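Local coordinates for protein Nsp15 (Middle East respiratory syndrome-related coronavirus, PDB 5YVD) that probably cleaves RNA at uridylates as a coronavirus EndoU-type endoribonuclease, working as an assembly of six chains, at residues A[1-13]-A[17-29]. Residues are numbered along the deposited sequence; the frame is centred on the assembly and turned at random.
Sequences GLENIAFNVVKQG and GVEGELPVAVVND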
# COMPACT_ATOMS: atom_id res chain seq x y z
N GLY A 1 14.33 -18.08 10.08
CA GLY A 1 14.38 -16.86 9.21
C GLY A 1 13.61 -16.96 7.90
O GLY A 1 13.46 -18.04 7.28
N LEU A 2 13.15 -15.80 7.46
CA LEU A 2 12.34 -15.67 6.26
C LEU A 2 12.70 -16.59 5.10
O LEU A 2 11.86 -17.38 4.66
CB LEU A 2 12.38 -14.23 5.78
CG LEU A 2 11.50 -13.88 4.59
CD1 LEU A 2 10.00 -14.16 4.78
CD2 LEU A 2 11.73 -12.41 4.35
N GLU A 3 13.93 -16.49 4.59
CA GLU A 3 14.26 -17.30 3.40
C GLU A 3 14.35 -18.78 3.68
O GLU A 3 14.16 -19.60 2.79
CB GLU A 3 15.48 -16.83 2.60
CG GLU A 3 16.40 -15.82 3.23
CD GLU A 3 15.80 -14.45 3.25
OE1 GLU A 3 15.62 -13.87 2.15
OE2 GLU A 3 15.53 -13.96 4.38
N ASN A 4 14.57 -19.12 4.94
CA ASN A 4 14.61 -20.51 5.36
C ASN A 4 13.20 -21.08 5.45
O ASN A 4 12.94 -22.24 5.11
CB ASN A 4 15.31 -20.65 6.71
CG ASN A 4 15.18 -22.02 7.27
OD1 ASN A 4 14.55 -22.22 8.30
ND2 ASN A 4 15.74 -23.00 6.57
N ILE A 5 12.29 -20.24 5.89
CA ILE A 5 10.89 -20.61 5.94
C ILE A 5 10.39 -20.85 4.53
O ILE A 5 9.73 -21.85 4.26
CB ILE A 5 10.10 -19.51 6.64
CG1 ILE A 5 10.41 -19.57 8.13
CG2 ILE A 5 8.61 -19.66 6.38
CD1 ILE A 5 10.28 -18.25 8.82
N ALA A 6 10.71 -19.93 3.63
CA ALA A 6 10.40 -20.11 2.22
C ALA A 6 10.92 -21.43 1.69
O ALA A 6 10.29 -22.07 0.85
CB ALA A 6 10.98 -18.96 1.41
N PHE A 7 12.08 -21.85 2.17
CA PHE A 7 12.70 -23.07 1.67
C PHE A 7 11.93 -24.29 2.14
O PHE A 7 11.60 -25.16 1.35
CB PHE A 7 14.16 -23.12 2.13
CG PHE A 7 14.91 -24.34 1.67
CD1 PHE A 7 15.63 -24.31 0.48
CD2 PHE A 7 14.94 -25.50 2.46
CE1 PHE A 7 16.33 -25.44 0.05
CE2 PHE A 7 15.64 -26.61 2.05
CZ PHE A 7 16.34 -26.58 0.84
N ASN A 8 11.60 -24.32 3.42
CA ASN A 8 10.76 -25.39 3.97
C ASN A 8 9.41 -25.48 3.22
O ASN A 8 8.98 -26.57 2.81
CB ASN A 8 10.53 -25.17 5.47
CG ASN A 8 11.72 -25.54 6.32
OD1 ASN A 8 11.67 -26.50 7.08
ND2 ASN A 8 12.80 -24.77 6.22
N VAL A 9 8.76 -24.34 3.01
CA VAL A 9 7.44 -24.34 2.37
C VAL A 9 7.50 -24.93 0.97
O VAL A 9 6.59 -25.67 0.56
CB VAL A 9 6.83 -22.94 2.32
CG1 VAL A 9 5.70 -22.85 1.29
CG2 VAL A 9 6.30 -22.57 3.69
N VAL A 10 8.57 -24.61 0.24
CA VAL A 10 8.67 -25.01 -1.15
C VAL A 10 9.11 -26.45 -1.24
O VAL A 10 8.60 -27.21 -2.04
CB VAL A 10 9.69 -24.14 -1.92
CG1 VAL A 10 9.84 -24.62 -3.36
CG2 VAL A 10 9.26 -22.69 -1.91
N LYS A 11 10.07 -26.82 -0.40
CA LYS A 11 10.75 -28.11 -0.53
C LYS A 11 10.04 -29.16 0.29
O LYS A 11 10.08 -30.33 -0.04
CB LYS A 11 12.19 -28.00 -0.07
CG LYS A 11 13.18 -28.39 -1.14
CD LYS A 11 13.32 -27.35 -2.25
CE LYS A 11 14.23 -27.89 -3.36
NZ LYS A 11 14.67 -26.89 -4.36
N GLN A 12 9.39 -28.74 1.35
CA GLN A 12 8.90 -29.68 2.34
C GLN A 12 7.38 -29.52 2.58
O GLN A 12 6.77 -30.27 3.34
CB GLN A 12 9.73 -29.47 3.61
CG GLN A 12 10.28 -30.72 4.26
CD GLN A 12 11.02 -31.65 3.31
OE1 GLN A 12 12.22 -31.57 3.17
NE2 GLN A 12 10.30 -32.58 2.71
N GLY A 13 6.78 -28.55 1.89
CA GLY A 13 5.35 -28.32 1.98
C GLY A 13 4.93 -27.41 3.11
O GLY A 13 3.90 -26.76 3.02
N GLY A 17 11.70 -27.34 10.06
CA GLY A 17 13.04 -27.08 10.63
C GLY A 17 14.24 -27.52 9.79
O GLY A 17 15.36 -27.47 10.25
N VAL A 18 14.01 -27.93 8.55
CA VAL A 18 15.10 -28.28 7.65
C VAL A 18 15.90 -27.03 7.27
O VAL A 18 15.36 -25.94 7.24
CB VAL A 18 14.54 -28.97 6.40
CG1 VAL A 18 15.36 -28.68 5.16
CG2 VAL A 18 14.45 -30.46 6.65
N GLU A 19 17.19 -27.20 6.99
CA GLU A 19 18.06 -26.10 6.61
C GLU A 19 17.99 -25.81 5.13
O GLU A 19 17.81 -26.72 4.33
CB GLU A 19 19.51 -26.37 7.03
CG GLU A 19 19.90 -25.57 8.26
CD GLU A 19 21.12 -26.13 8.98
OE1 GLU A 19 22.14 -26.44 8.31
OE2 GLU A 19 21.03 -26.24 10.22
N GLY A 20 18.14 -24.53 4.77
CA GLY A 20 18.12 -24.09 3.36
C GLY A 20 17.61 -22.68 3.23
O GLY A 20 16.95 -22.18 4.14
N GLU A 21 17.93 -22.02 2.11
CA GLU A 21 17.49 -20.64 1.83
C GLU A 21 16.91 -20.51 0.43
O GLU A 21 17.39 -21.15 -0.49
CB GLU A 21 18.65 -19.64 1.97
CG GLU A 21 18.70 -18.91 3.31
CD GLU A 21 19.26 -19.76 4.44
OE1 GLU A 21 20.32 -20.38 4.22
OE2 GLU A 21 18.66 -19.81 5.55
N LEU A 22 15.88 -19.68 0.27
CA LEU A 22 15.44 -19.26 -1.05
C LEU A 22 15.40 -17.73 -1.11
O LEU A 22 15.18 -17.09 -0.11
CB LEU A 22 14.06 -19.82 -1.37
CG LEU A 22 13.96 -21.34 -1.66
CD1 LEU A 22 12.53 -21.66 -2.05
CD2 LEU A 22 14.94 -21.82 -2.74
N PRO A 23 15.62 -17.13 -2.28
CA PRO A 23 15.44 -15.67 -2.31
C PRO A 23 13.96 -15.32 -2.23
O PRO A 23 13.15 -15.99 -2.84
CB PRO A 23 16.04 -15.25 -3.64
CG PRO A 23 16.18 -16.50 -4.45
CD PRO A 23 15.96 -17.71 -3.59
N VAL A 24 13.63 -14.27 -1.47
CA VAL A 24 12.26 -13.87 -1.19
C VAL A 24 12.10 -12.35 -1.36
O VAL A 24 12.94 -11.59 -0.88
CB VAL A 24 11.89 -14.20 0.28
CG1 VAL A 24 10.52 -13.66 0.65
CG2 VAL A 24 11.92 -15.70 0.51
N ALA A 25 11.04 -11.92 -2.04
CA ALA A 25 10.57 -10.52 -1.95
C ALA A 25 9.29 -10.39 -1.14
O ALA A 25 8.40 -11.20 -1.27
CB ALA A 25 10.34 -9.94 -3.34
N VAL A 26 9.19 -9.37 -0.31
CA VAL A 26 7.92 -9.03 0.37
C VAL A 26 7.32 -7.77 -0.24
O VAL A 26 7.83 -6.67 -0.03
CB VAL A 26 8.09 -8.76 1.88
CG1 VAL A 26 6.74 -8.51 2.54
CG2 VAL A 26 8.80 -9.92 2.56
N VAL A 27 6.23 -7.92 -0.97
CA VAL A 27 5.69 -6.85 -1.74
C VAL A 27 4.27 -6.62 -1.29
O VAL A 27 3.35 -7.32 -1.73
CB VAL A 27 5.73 -7.16 -3.26
CG1 VAL A 27 5.45 -5.88 -4.06
CG2 VAL A 27 7.06 -7.79 -3.67
N ASN A 28 4.11 -5.62 -0.43
CA ASN A 28 2.83 -5.23 0.14
C ASN A 28 2.26 -6.44 0.88
O ASN A 28 2.85 -6.93 1.83
CB ASN A 28 1.87 -4.68 -0.94
CG ASN A 28 2.41 -3.44 -1.64
OD1 ASN A 28 2.37 -3.36 -2.86
ND2 ASN A 28 2.92 -2.46 -0.87
N ASP A 29 1.12 -6.93 0.41
CA ASP A 29 0.46 -8.07 1.01
C ASP A 29 0.97 -9.44 0.51
O ASP A 29 0.48 -10.48 0.95
CB ASP A 29 -1.04 -7.94 0.72
CG ASP A 29 -1.35 -8.04 -0.77
OD1 ASP A 29 -2.34 -8.69 -1.14
OD2 ASP A 29 -0.57 -7.48 -1.58
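Asn4 and Asn8, one turn apart on helix 2-12, clasp the loop that wraps back over the helix in the N-terminal oligomerisation domain of Nsp15 before entering strand 24-27, an edge strand, within this chain, of a three-stranded antiparallel sheet. A chi1 of 171° turns the Asn4 amide away from its backbone N, its end reaching the loop, and ND2 donates in plane to two carbonyls, Gly20 O at 2.8 Å and Val18 O at 3.0 Å, meeting a lone pair of each. Val18 O is gripped twice, since Asn8 ND2 also reaches it, tilted from the carbonyl plane; the same nitrogen bonds back to Asn4 O. Phe7 lies flat beneath Gly20, whose CA sits 3.5 Å from the ring centroid in a CH-pi contact, while Val18 CG1 meets the ring edge in plane. Farther along, Leu22 reaches in with CD1 against Val10 CG2, and Val24 sets CG2 on Ala6 CB at 3.5 Å and CG1 against Leu2. Leu2 and Val26 also pack on their counterparts in a second subunit, and Glu3 OE2 accepts from Leu2 N of that subunit, continuing this face into the oligomer interface. Between the two clusters Leu22 N donates to Glu3 O over 3.1 Å, from above the carbonyl plane.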